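Local atomic coordinates of aminopentol aminotransferase (Sphingopyxis macrogoltabida, PDB entry 6HBS), a protein that catalyses the pyridoxal phosphate-dependent deamination of aminopentol, the hydrolysed form of fumonisin B1, to its 2-keto product, preferably with pyruvate as amino group acceptor. Residues Y69-I74 against L302-E307; A76-Q81 against S291-A296; A112-N117 against Y264-L269; K258-G263 against A296-T301. All blocks are in the same frame, centred on the assembly; numbering follows the deposited sequence.

Contact 1: Y69-I74 against L302-E307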
loop_
_atom_site.group_PDB
_atom_site.type_symbol
_atom_site.label_atom_id
_atom_site.label_comp_id
_atom_site.label_asym_id
_atom_site.label_seq_id
_atom_site.Cartn_x
_atom_site.Cartn_y
_atom_site.Cartn_z
ATOM N N TYR A 69 -5.345 20.685 -3.834
ATOM C CA TYR A 69 -4.484 20.375 -2.728
ATOM C C TYR A 69 -4.928 21.127 -1.475
ATOM O O TYR A 69 -5.108 22.355 -1.520
ATOM C CB TYR A 69 -3.051 20.764 -3.051
ATOM C CG TYR A 69 -2.358 19.983 -4.138
ATOM C CD1 TYR A 69 -1.963 18.665 -3.957
ATOM C CD2 TYR A 69 -2.024 20.593 -5.339
ATOM C CE1 TYR A 69 -1.228 17.992 -4.926
ATOM C CE2 TYR A 69 -1.299 19.935 -6.312
ATOM C CZ TYR A 69 -0.888 18.623 -6.106
ATOM O OH TYR A 69 -0.161 17.985 -7.079
ATOM N N ARG A 70 -5.069 20.377 -0.368
ATOM C CA ARG A 70 -5.435 20.899 0.960
ATOM C C ARG A 70 -6.835 21.494 0.905
ATOM O O ARG A 70 -7.100 22.513 1.544
ATOM C CB ARG A 70 -4.432 21.933 1.491
ATOM C CG ARG A 70 -3.046 21.373 1.771
ATOM C CD ARG A 70 -2.071 22.446 2.212
ATOM N NE ARG A 70 -2.582 23.097 3.415
ATOM C CZ ARG A 70 -2.528 24.400 3.684
ATOM N NH1 ARG A 70 -1.923 25.239 2.863
ATOM N NH2 ARG A 70 -3.054 24.855 4.805
ATOM N N GLN A 71 -7.721 20.832 0.161
ATOM C CA GLN A 71 -9.082 21.265 0.054
ATOM C C GLN A 71 -9.711 21.280 1.461
ATOM O O GLN A 71 -9.646 20.305 2.198
ATOM C CB GLN A 71 -9.855 20.355 -0.886
ATOM C CG GLN A 71 -11.099 21.006 -1.496
ATOM C CD GLN A 71 -12.339 20.816 -0.656
ATOM O OE1 GLN A 71 -12.319 20.181 0.405
ATOM N NE2 GLN A 71 -13.444 21.389 -1.119
ATOM N N SER A 72 -10.330 22.404 1.834
ATOM C CA SER A 72 -10.515 22.699 3.233
ATOM C C SER A 72 -11.571 21.785 3.875
ATOM O O SER A 72 -11.412 21.401 5.045
ATOM C CB SER A 72 -10.852 24.180 3.388
ATOM O OG SER A 72 -12.186 24.362 2.964
ATOM N N GLU A 73 -12.612 21.370 3.126
ATOM C CA GLU A 73 -13.619 20.486 3.649
ATOM C C GLU A 73 -13.059 19.060 3.894
ATOM O O GLU A 73 -13.367 18.405 4.896
ATOM C CB GLU A 73 -14.816 20.450 2.721
ATOM C CG GLU A 73 -15.465 21.816 2.481
ATOM C CD GLU A 73 -16.375 21.746 1.265
ATOM O OE1 GLU A 73 -17.571 21.544 1.452
ATOM O OE2 GLU A 73 -15.867 21.803 0.129
ATOM N N ILE A 74 -12.224 18.566 2.995
ATOM C CA ILE A 74 -11.666 17.235 3.179
ATOM C C ILE A 74 -10.648 17.273 4.335
ATOM O O ILE A 74 -10.641 16.323 5.152
ATOM C CB ILE A 74 -11.089 16.714 1.851
ATOM C CG1 ILE A 74 -12.228 16.540 0.836
ATOM C CG2 ILE A 74 -10.281 15.425 2.058
ATOM C CD1 ILE A 74 -11.807 16.721 -0.586
ATOM N N LEU A 302 -16.124 11.575 -1.483
ATOM C CA LEU A 302 -17.255 10.984 -2.170
ATOM C C LEU A 302 -18.513 11.870 -2.023
ATOM O O LEU A 302 -19.304 11.943 -2.973
ATOM C CB LEU A 302 -17.548 9.574 -1.665
ATOM C CG LEU A 302 -16.501 8.495 -1.955
ATOM C CD1 LEU A 302 -16.894 7.184 -1.285
ATOM C CD2 LEU A 302 -16.268 8.300 -3.453
ATOM N N ARG A 303 -18.711 12.526 -0.865
ATOM C CA ARG A 303 -19.880 13.410 -0.684
ATOM C C ARG A 303 -19.797 14.578 -1.688
ATOM O O ARG A 303 -20.769 14.946 -2.341
ATOM C CB ARG A 303 -20.006 13.912 0.768
ATOM C CG ARG A 303 -21.226 14.804 1.020
ATOM C CD ARG A 303 -21.140 15.731 2.223
ATOM N NE ARG A 303 -20.022 16.683 2.207
ATOM C CZ ARG A 303 -19.980 17.796 1.495
ATOM N NH1 ARG A 303 -20.973 18.104 0.681
ATOM N NH2 ARG A 303 -18.937 18.595 1.582
ATOM N N ILE A 304 -18.628 15.191 -1.781
ATOM C CA ILE A 304 -18.410 16.273 -2.687
ATOM C C ILE A 304 -18.646 15.823 -4.140
ATOM O O ILE A 304 -19.221 16.584 -4.932
ATOM C CB ILE A 304 -17.029 16.878 -2.459
ATOM C CG1 ILE A 304 -16.973 17.562 -1.088
ATOM C CG2 ILE A 304 -16.645 17.824 -3.582
ATOM C CD1 ILE A 304 -15.639 18.054 -0.714
ATOM N N ILE A 305 -18.251 14.589 -4.477
ATOM C CA ILE A 305 -18.431 14.054 -5.822
ATOM C C ILE A 305 -19.932 13.962 -6.113
ATOM O O ILE A 305 -20.366 14.312 -7.197
ATOM C CB ILE A 305 -17.704 12.700 -5.993
ATOM C CG1 ILE A 305 -16.181 12.875 -6.068
ATOM C CG2 ILE A 305 -18.262 11.890 -7.147
ATOM C CD1 ILE A 305 -15.400 11.554 -6.001
ATOM N N ARG A 306 -20.716 13.490 -5.138
ATOM C CA ARG A 306 -22.126 13.350 -5.325
ATOM C C ARG A 306 -22.814 14.721 -5.364
ATOM O O ARG A 306 -23.767 14.833 -6.071
ATOM C CB ARG A 306 -22.827 12.553 -4.218
ATOM C CG ARG A 306 -22.365 11.120 -4.027
ATOM C CD ARG A 306 -23.294 10.334 -3.116
ATOM N NE ARG A 306 -23.264 10.871 -1.766
ATOM C CZ ARG A 306 -22.294 10.649 -0.880
ATOM N NH1 ARG A 306 -22.344 11.229 0.305
ATOM N NH2 ARG A 306 -21.318 9.807 -1.154
ATOM N N GLU A 307 -22.363 15.715 -4.582
ATOM C CA GLU A 307 -23.199 16.863 -4.231
ATOM C C GLU A 307 -22.806 18.160 -4.945
ATOM O O GLU A 307 -23.525 19.152 -4.799
ATOM C CB GLU A 307 -23.228 17.105 -2.713
ATOM C CG GLU A 307 -24.126 16.094 -2.025
ATOM C CD GLU A 307 -24.264 16.157 -0.520
ATOM O OE1 GLU A 307 -23.713 17.055 0.094
ATOM O OE2 GLU A 307 -24.889 15.255 0.012
#
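E73 and R303 meet because of their torsions: E73 sets CG anti to its carbonyl carbon (chi1 -58°) and runs on extended, while R303 sets CG anti to the backbone N and bends further out, at chi3. The two side chains cross at about a right angle, their carboxylate and guanidinium planes 55° apart. R303 NH2 gives E73 OE1 a weak hydrogen bond of 3.3 Å, part of a salt bridge. The stronger partner of that nitrogen is E300, one turn back on the same helix, and R303 NH1 holds E307 OE1 at 3.0 Å, so that E73, R303 and E307 make a salt-bridge network. Q71 steadies the other carboxylate oxygen of E73, its NE2 donating to E73 OE2 at 2.8 Å, on the anti side. As N-cap residue, Q71 also accepts from I74 N through OE1, at 3.1 Å. The methyl I304 CD1 packs against the same cluster, 3.8 Å from E73 OE2 and 4.0 Å from I74 CG1; Q71 NE2 comes to it tip to tip. The contact therefore joins the N-terminal turn of helix 72-82 to the C-terminal end of helix 292-307. L67 also touches I74 and I304, and L302 and I305 pack against helix 94-105.

Contact 2: A76-Q81 against S291-A296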
loop_
_atom_site.group_PDB
_atom_site.type_symbol
_atom_site.label_atom_id
_atom_site.label_comp_id
_atom_site.label_asym_id
_atom_site.label_seq_id
_atom_site.Cartn_x
_atom_site.Cartn_y
_atom_site.Cartn_z
ATOM N N ALA A 76 -10.781 19.246 6.856
ATOM C CA ALA A 76 -11.657 19.306 8.068
ATOM C C ALA A 76 -12.169 17.911 8.475
ATOM O O ALA A 76 -12.170 17.576 9.659
ATOM C CB ALA A 76 -12.806 20.269 7.871
ATOM N N ALA A 77 -12.600 17.102 7.499
ATOM C CA ALA A 77 -13.103 15.769 7.788
ATOM C C ALA A 77 -11.969 14.893 8.315
ATOM O O ALA A 77 -12.198 14.114 9.254
ATOM C CB ALA A 77 -13.760 15.147 6.577
ATOM N N ALA A 78 -10.780 15.013 7.722
ATOM C CA ALA A 78 -9.614 14.241 8.160
ATOM C C ALA A 78 -9.210 14.634 9.591
ATOM O O ALA A 78 -8.880 13.778 10.416
ATOM C CB ALA A 78 -8.455 14.440 7.226
ATOM N N ASP A 79 -9.219 15.945 9.866
ATOM C CA ASP A 79 -8.918 16.477 11.207
ATOM C C ASP A 79 -9.852 15.866 12.254
ATOM O O ASP A 79 -9.393 15.453 13.305
ATOM C CB ASP A 79 -9.114 17.991 11.272
ATOM C CG ASP A 79 -8.144 18.859 10.511
ATOM O OD1 ASP A 79 -7.024 18.395 10.195
ATOM O OD2 ASP A 79 -8.497 20.046 10.327
ATOM N N ALA A 80 -11.156 15.864 11.980
ATOM C CA ALA A 80 -12.137 15.347 12.927
ATOM C C ALA A 80 -11.868 13.862 13.242
ATOM O O ALA A 80 -12.012 13.425 14.391
ATOM C CB ALA A 80 -13.539 15.556 12.413
ATOM N N GLN A 81 -11.525 13.072 12.221
ATOM C CA GLN A 81 -11.239 11.660 12.451
ATOM C C GLN A 81 -9.886 11.496 13.161
ATOM O O GLN A 81 -9.746 10.636 14.000
ATOM C CB GLN A 81 -11.285 10.860 11.142
ATOM C CG GLN A 81 -11.086 9.363 11.341
ATOM C CD GLN A 81 -12.185 8.796 12.217
ATOM O OE1 GLN A 81 -13.347 9.169 12.089
ATOM N NE2 GLN A 81 -11.811 7.902 13.119
ATOM N N SER A 291 -7.112 1.655 8.353
ATOM C CA SER A 291 -6.896 2.964 8.957
ATOM C C SER A 291 -8.063 3.919 8.631
ATOM O O SER A 291 -8.483 4.047 7.477
ATOM C CB SER A 291 -5.583 3.540 8.518
ATOM O OG SER A 291 -4.525 2.667 8.854
ATOM N N ALA A 292 -8.548 4.622 9.676
ATOM C CA ALA A 292 -9.749 5.420 9.624
ATOM C C ALA A 292 -9.548 6.784 8.949
ATOM O O ALA A 292 -10.482 7.263 8.323
ATOM C CB ALA A 292 -10.281 5.617 11.026
ATOM N N VAL A 293 -8.402 7.447 9.101
ATOM C CA VAL A 293 -8.283 8.833 8.613
ATOM C C VAL A 293 -8.453 8.868 7.083
ATOM O O VAL A 293 -9.197 9.691 6.562
ATOM C CB VAL A 293 -7.011 9.536 9.110
ATOM C CG1 VAL A 293 -6.741 10.882 8.410
ATOM C CG2 VAL A 293 -7.091 9.773 10.625
ATOM N N PRO A 294 -7.792 7.998 6.297
ATOM C CA PRO A 294 -8.024 7.964 4.852
ATOM C C PRO A 294 -9.485 7.647 4.526
ATOM O O PRO A 294 -9.995 8.163 3.549
ATOM C CB PRO A 294 -7.033 6.913 4.344
ATOM C CG PRO A 294 -5.941 6.946 5.388
ATOM C CD PRO A 294 -6.682 7.124 6.698
ATOM N N MET A 295 -10.162 6.849 5.370
ATOM C CA MET A 295 -11.539 6.538 5.148
ATOM C C MET A 295 -12.435 7.769 5.375
ATOM O O MET A 295 -13.440 7.965 4.634
ATOM C CB MET A 295 -11.996 5.380 6.026
ATOM C CG MET A 295 -11.331 4.068 5.639
ATOM S SD MET A 295 -12.069 2.724 6.544
ATOM C CE MET A 295 -10.856 1.464 6.181
ATOM N N ALA A 296 -12.112 8.575 6.385
ATOM C CA ALA A 296 -12.850 9.819 6.660
ATOM C C ALA A 296 -12.696 10.798 5.487
ATOM O O ALA A 296 -13.676 11.460 5.047
ATOM C CB ALA A 296 -12.371 10.426 7.974
#
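Q81 and A296 make the tightest touch here, with Q81 CB 3.4 Å from A296 CB. From there the Q81 chain lies over the start of the other helix: CG packs 3.9 Å from V293 CA, and NE2 reaches 3.5 Å from A292 CB. CG stands anti to the backbone N (chi1 -176°), and the bend at chi2 brings CD beside A292 CB. On the flank, A78 CB meets V293 CG1 at 4.1 Å, and A77 O faces A296 CB at 3.9 Å. Small residues at A77, A78, A292 and A296 let the axes of the short helical segments approach to 8.3 Å, roughly antiparallel at 149°. In the next shell, Q81 NE2 donates to G85 O, I94 of helix 94-105 touches both Q81 and A296, and Y264 packs on A78. D86 holds the beginning of helix 292-307, its OD1 accepting from V293 N. An alanine in place of Q81 would probably leave G85 O without this donor and open a gap over A292 and V293, although the CB touch to A296 would remain. Between the two segments the contact is thus apolar in character: methyls and the aliphatic part of Q81 do the packing, while its buried amide nitrogen finds its hydrogen bond at G85, in the loop that follows helix 72-82.

Contact 3: A112-N117 against Y264-L269. With PLP (pyridoxal-5'-phosphate), chain C.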
loop_
_atom_site.group_PDB
_atom_site.type_symbol
_atom_site.label_atom_id
_atom_site.label_comp_id
_atom_site.label_asym_id
_atom_site.label_seq_id
_atom_site.Cartn_x
_atom_site.Cartn_y
_atom_site.Cartn_z
ATOM N N ALA A 112 -17.737 -3.616 -1.049
ATOM C CA ALA A 112 -16.431 -2.994 -1.215
ATOM C C ALA A 112 -15.382 -3.641 -0.298
ATOM O O ALA A 112 -15.685 -4.053 0.799
ATOM C CB ALA A 112 -16.561 -1.529 -0.938
ATOM N N MET A 113 -14.128 -3.657 -0.764
ATOM C CA MET A 113 -12.973 -3.947 0.047
ATOM C C MET A 113 -11.976 -2.791 -0.122
ATOM O O MET A 113 -11.858 -2.241 -1.244
ATOM C CB MET A 113 -12.338 -5.282 -0.362
ATOM C CG MET A 113 -13.277 -6.464 -0.159
ATOM S SD MET A 113 -12.603 -7.996 -0.836
ATOM C CE MET A 113 -11.355 -8.407 0.376
ATOM N N PHE A 114 -11.315 -2.386 0.983
ATOM C CA PHE A 114 -10.406 -1.256 0.995
ATOM C C PHE A 114 -8.998 -1.763 1.247
ATOM O O PHE A 114 -8.792 -2.674 2.086
ATOM C CB PHE A 114 -10.857 -0.197 2.015
ATOM C CG PHE A 114 -12.224 0.351 1.685
ATOM C CD1 PHE A 114 -12.410 1.126 0.556
ATOM C CD2 PHE A 114 -13.334 0.010 2.439
ATOM C CE1 PHE A 114 -13.675 1.550 0.187
ATOM C CE2 PHE A 114 -14.603 0.410 2.049
ATOM C CZ PHE A 114 -14.772 1.168 0.922
ATOM N N CYS A 115 -8.048 -1.135 0.548
ATOM C CA CYS A 115 -6.611 -1.437 0.606
ATOM C C CYS A 115 -5.827 -0.123 0.483
ATOM O O CYS A 115 -6.397 0.952 0.716
ATOM C CB CYS A 115 -6.252 -2.447 -0.480
ATOM S SG CYS A 115 -6.955 -1.994 -2.092
ATOM N N LYS A 116 -4.521 -0.187 0.195
ATOM C CA LYS A 116 -3.730 1.034 0.127
ATOM C C LYS A 116 -3.462 1.449 -1.320
ATOM O O LYS A 116 -3.764 2.572 -1.688
ATOM C CB LYS A 116 -2.405 0.894 0.873
ATOM C CG LYS A 116 -2.521 0.978 2.384
ATOM C CD LYS A 116 -2.961 2.330 2.935
ATOM C CE LYS A 116 -4.381 2.311 3.437
ATOM N NZ LYS A 116 -4.676 3.509 4.233
ATOM N N ASN A 117 -2.802 0.565 -2.070
ATOM C CA ASN A 117 -2.309 0.831 -3.397
ATOM C C ASN A 117 -3.364 0.390 -4.411
ATOM O O ASN A 117 -4.078 -0.580 -4.160
ATOM C CB ASN A 117 -1.032 0.057 -3.722
ATOM C CG ASN A 117 0.117 0.278 -2.758
ATOM O OD1 ASN A 117 0.517 1.413 -2.504
ATOM N ND2 ASN A 117 0.727 -0.810 -2.280
ATOM N N TYR A 264 -5.309 11.368 0.143
ATOM C CA TYR A 264 -5.131 10.384 1.244
ATOM C C TYR A 264 -4.998 8.971 0.651
ATOM O O TYR A 264 -5.609 8.651 -0.362
ATOM C CB TYR A 264 -6.267 10.529 2.251
ATOM C CG TYR A 264 -6.112 11.739 3.144
ATOM C CD1 TYR A 264 -6.539 12.987 2.738
ATOM C CD2 TYR A 264 -5.477 11.646 4.375
ATOM C CE1 TYR A 264 -6.364 14.114 3.526
ATOM C CE2 TYR A 264 -5.323 12.754 5.194
ATOM C CZ TYR A 264 -5.768 13.994 4.764
ATOM O OH TYR A 264 -5.586 15.098 5.551
ATOM N N PRO A 265 -4.148 8.092 1.241
ATOM C CA PRO A 265 -3.822 6.799 0.633
ATOM C C PRO A 265 -4.880 5.759 0.971
ATOM O O PRO A 265 -4.938 5.239 2.116
ATOM C CB PRO A 265 -2.464 6.476 1.257
ATOM C CG PRO A 265 -2.561 7.077 2.654
ATOM C CD PRO A 265 -3.409 8.329 2.491
ATOM N N ILE A 266 -5.687 5.434 -0.043
ATOM C CA ILE A 266 -6.701 4.433 0.060
ATOM C C ILE A 266 -7.115 4.044 -1.377
ATOM O O ILE A 266 -7.190 4.893 -2.276
ATOM C CB ILE A 266 -7.903 4.881 0.908
ATOM C CG1 ILE A 266 -8.951 3.776 1.029
ATOM C CG2 ILE A 266 -8.518 6.186 0.395
ATOM C CD1 ILE A 266 -9.954 3.995 2.130
ATOM N N SER A 267 -7.359 2.750 -1.550
ATOM C CA SER A 267 -7.786 2.128 -2.841
ATOM C C SER A 267 -8.899 1.147 -2.515
ATOM O O SER A 267 -9.153 0.853 -1.332
ATOM C CB SER A 267 -6.611 1.471 -3.567
ATOM O OG SER A 267 -5.595 2.429 -3.878
ATOM N N ALA A 268 -9.623 0.684 -3.535
ATOM C CA ALA A 268 -10.801 -0.115 -3.306
ATOM C C ALA A 268 -11.015 -1.105 -4.441
ATOM O O ALA A 268 -10.756 -0.786 -5.608
ATOM C CB ALA A 268 -12.033 0.744 -3.188
ATOM N N LEU A 269 -11.578 -2.250 -4.058
ATOM C CA LEU A 269 -12.232 -3.201 -4.961
ATOM C C LEU A 269 -13.747 -3.180 -4.726
ATOM O O LEU A 269 -14.207 -3.472 -3.624
ATOM C CB LEU A 269 -11.647 -4.591 -4.726
ATOM C CG LEU A 269 -12.193 -5.672 -5.675
ATOM C CD1 LEU A 269 -11.896 -5.291 -7.109
ATOM C CD2 LEU A 269 -11.591 -7.037 -5.368
HETATM N N1 PLP C . -4.142 0.720 -12.474
HETATM C C2 PLP C . -4.090 1.858 -13.201
HETATM C C2A PLP C . -4.951 2.051 -14.426
HETATM C C3 PLP C . -3.234 2.951 -12.749
HETATM O O3 PLP C . -3.167 4.107 -13.443
HETATM C C4 PLP C . -2.439 2.780 -11.511
HETATM C C4A PLP C . -1.593 3.920 -11.071
HETATM C C5 PLP C . -2.539 1.450 -10.839
HETATM C C6 PLP C . -3.415 0.503 -11.356
HETATM C C5A PLP C . -1.764 1.112 -9.567
HETATM O O4P PLP C . -2.055 2.051 -8.500
HETATM P P PLP C . -0.843 2.272 -7.462
HETATM O O1P PLP C . 0.239 2.974 -8.148
HETATM O O2P PLP C . -0.410 0.884 -7.085
HETATM O O3P PLP C . -1.539 3.083 -6.391
#
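M113, F114 and C115 pair antiparallel with L269, A268 and S267, the M113-L269 and C115-S267 pairs being hydrogen-bonded and F114-A268 non-hydrogen-bonded. This joins strand 111-115, outermost in this chain, to strand 267-271 in the seven-stranded mixed sheet of the class-III aminotransferase large domain. M113 N donates to L269 O at 2.9 Å and C115 N to S267 O at 3.0 Å, each bond being returned. On one face F114 CD1 lies 3.8 Å from A268 CB, and I266 CD1 is also close to the ring, both obliquely placed; on the other, C115 SG packs 3.8 Å from S267 CB. Beyond the paired strands K116 turns back, bent at chi2 and chi3, and its NZ donates to P265 O at 2.7 Å, nearly along the C=O axis. A methionine in its place would probably leave P265 O without this donor and the two loops less firmly tied. N117, a residue of the cofactor pocket, has CB 3.5 Å from PLP O2P, while its amide hydrogen-bonds to D120 and W289 of the second subunit. At the residue before N117, K116 O accepts from S267 OG at 2.9 Å, the donor above the carbonyl plane.

Contact 4: K258-G263 against A296-T301. With PLP (pyridoxal-5'-phosphate), chain C.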
loop_
_atom_site.group_PDB
_atom_site.type_symbol
_atom_site.label_atom_id
_atom_site.label_comp_id
_atom_site.label_asym_id
_atom_site.label_seq_id
_atom_site.Cartn_x
_atom_site.Cartn_y
_atom_site.Cartn_z
ATOM N N LYS A 258 -6.203 6.282 -6.286
ATOM C CA LYS A 258 -5.632 7.622 -6.561
ATOM C C LYS A 258 -6.416 8.744 -5.861
ATOM O O LYS A 258 -5.875 9.373 -4.970
ATOM C CB LYS A 258 -5.441 7.857 -8.071
ATOM C CG LYS A 258 -4.254 7.065 -8.631
ATOM C CD LYS A 258 -3.871 7.254 -10.099
ATOM C CE LYS A 258 -2.503 6.658 -10.445
ATOM N NZ LYS A 258 -2.515 5.198 -10.792
ATOM N N CYS A 259 -7.618 9.061 -6.336
ATOM C CA CYS A 259 -8.190 10.369 -6.073
ATOM C C CYS A 259 -9.473 10.315 -5.252
ATOM O O CYS A 259 -9.968 11.376 -4.913
ATOM C CB CYS A 259 -8.458 11.122 -7.373
ATOM S SG CYS A 259 -9.943 10.571 -8.241
ATOM N N PHE A 260 -9.964 9.145 -4.832
ATOM C CA PHE A 260 -11.286 9.150 -4.131
ATOM C C PHE A 260 -11.196 9.577 -2.652
ATOM O O PHE A 260 -12.221 9.693 -1.984
ATOM C CB PHE A 260 -12.081 7.867 -4.341
ATOM C CG PHE A 260 -11.614 6.614 -3.656
ATOM C CD1 PHE A 260 -11.863 6.397 -2.310
ATOM C CD2 PHE A 260 -10.987 5.615 -4.379
ATOM C CE1 PHE A 260 -11.439 5.228 -1.699
ATOM C CE2 PHE A 260 -10.578 4.442 -3.767
ATOM C CZ PHE A 260 -10.822 4.235 -2.431
ATOM N N ALA A 261 -9.993 9.850 -2.152
ATOM C CA ALA A 261 -9.798 10.587 -0.869
ATOM C C ALA A 261 -8.895 11.809 -1.093
ATOM O O ALA A 261 -8.268 12.295 -0.165
ATOM C CB ALA A 261 -9.233 9.631 0.173
ATOM N N ASN A 262 -8.896 12.340 -2.330
ATOM C CA ASN A 262 -8.258 13.576 -2.716
ATOM C C ASN A 262 -6.785 13.643 -2.269
ATOM O O ASN A 262 -6.275 14.714 -1.964
ATOM C CB ASN A 262 -9.009 14.816 -2.196
ATOM C CG ASN A 262 -8.603 16.062 -2.948
ATOM O OD1 ASN A 262 -8.499 16.003 -4.175
ATOM N ND2 ASN A 262 -8.363 17.173 -2.242
ATOM N N GLY A 263 -6.076 12.506 -2.272
ATOM C CA GLY A 263 -4.645 12.496 -1.933
ATOM C C GLY A 263 -4.332 11.608 -0.733
ATOM O O GLY A 263 -3.209 11.194 -0.585
ATOM N N ALA A 296 -12.112 8.575 6.385
ATOM C CA ALA A 296 -12.850 9.819 6.660
ATOM C C ALA A 296 -12.696 10.798 5.487
ATOM O O ALA A 296 -13.676 11.460 5.047
ATOM C CB ALA A 296 -12.371 10.426 7.974
ATOM N N ALA A 297 -11.465 10.930 4.996
ATOM C CA ALA A 297 -11.223 11.744 3.794
ATOM C C ALA A 297 -12.027 11.229 2.586
ATOM O O ALA A 297 -12.573 12.026 1.811
ATOM C CB ALA A 297 -9.762 11.796 3.496
ATOM N N ALA A 298 -12.136 9.905 2.435
ATOM C CA ALA A 298 -12.817 9.333 1.294
ATOM C C ALA A 298 -14.314 9.620 1.417
ATOM O O ALA A 298 -14.968 9.932 0.424
ATOM C CB ALA A 298 -12.538 7.840 1.201
ATOM N N ILE A 299 -14.868 9.497 2.636
ATOM C CA ILE A 299 -16.291 9.762 2.822
ATOM C C ILE A 299 -16.587 11.199 2.372
ATOM O O ILE A 299 -17.602 11.450 1.741
ATOM C CB ILE A 299 -16.732 9.477 4.270
ATOM C CG1 ILE A 299 -16.770 7.968 4.528
ATOM C CG2 ILE A 299 -18.057 10.121 4.606
ATOM C CD1 ILE A 299 -16.959 7.614 6.001
ATOM N N GLU A 300 -15.746 12.149 2.752
ATOM C CA GLU A 300 -16.032 13.540 2.442
ATOM C C GLU A 300 -15.802 13.840 0.946
ATOM O O GLU A 300 -16.548 14.580 0.342
ATOM C CB GLU A 300 -15.182 14.427 3.330
ATOM C CG GLU A 300 -15.415 15.912 3.140
ATOM C CD GLU A 300 -16.798 16.413 3.508
ATOM O OE1 GLU A 300 -17.598 15.643 3.980
ATOM O OE2 GLU A 300 -17.058 17.585 3.272
ATOM N N THR A 301 -14.723 13.299 0.369
ATOM C CA THR A 301 -14.473 13.370 -1.072
ATOM C C THR A 301 -15.657 12.778 -1.850
ATOM O O THR A 301 -16.168 13.425 -2.762
ATOM C CB THR A 301 -13.166 12.661 -1.429
ATOM O OG1 THR A 301 -12.092 13.238 -0.690
ATOM C CG2 THR A 301 -12.887 12.734 -2.909
HETATM N N1 PLP C . -4.142 0.720 -12.474
HETATM C C2 PLP C . -4.090 1.858 -13.201
HETATM C C2A PLP C . -4.951 2.051 -14.426
HETATM C C3 PLP C . -3.234 2.951 -12.749
HETATM O O3 PLP C . -3.167 4.107 -13.443
HETATM C C4 PLP C . -2.439 2.780 -11.511
HETATM C C4A PLP C . -1.593 3.920 -11.071
HETATM C C5 PLP C . -2.539 1.450 -10.839
HETATM C C6 PLP C . -3.415 0.503 -11.356
HETATM C C5A PLP C . -1.764 1.112 -9.567
HETATM O O4P PLP C . -2.055 2.051 -8.500
HETATM P P PLP C . -0.843 2.272 -7.462
HETATM O O1P PLP C . 0.239 2.974 -8.148
HETATM O O2P PLP C . -0.410 0.884 -7.085
HETATM O O3P PLP C . -1.539 3.083 -6.391
#
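A297 O is gripped twice within its own helix, by T301 N at 2.9 Å and by T301 OG1 at 2.8 Å, the hydroxyl coming from above the carbonyl plane. With OG1 anti to the carbonyl carbon (chi1 -57°) and thus spent on the helix, T301 offers mainly carbon to the loop: its CB lies 3.2 Å from F260 O. That oxygen is buried without a conventional partner, receiving instead a CA-H...O contact from A298 CA at 3.4 Å. The F260 ring meets A298 CB at its edge, and stands edge-to-face with F102 of helix 94-105. A261 CB touches two methyls of the helix, 4.0 Å from A297 CB and 3.9 Å from A298 CB. Residues C259 to N262 form a type I beta turn, which presents F260 and A261 to the helix; N262 is tied by its amide to the backbone of L67 and G68. At the loop's other end K258 NZ is covalently bound to PLP C4A, 1.6 Å away, with the lysine chain bent at chi4. This is the internal aldimine of a PLP-dependent aminotransferase, with the loop just after its lysine packed on helix 292-307.

From the N terminus, the chain enters helix 72-82, whose first turn belongs to contact 1 and whose later turns belong to contact 2. Both close long loops onto helix 292-307, and because the helices run roughly antiparallel, contact 2 nests inside contact 1. The chain then forms strand 111-115, closed by strand 267-271 in contact 3, which is nested within both. The cofactor loop 258-263 precedes that strand and meets helix 292-307 in contact 4; this lies inside contact 1 but crosses contacts 2 and 3. Contacts 2 and 4 share A296, while I266 touches A261, linking the sheet to the loop. Helix 292-307 thereby unites helix 72-82 with the cofactor loop.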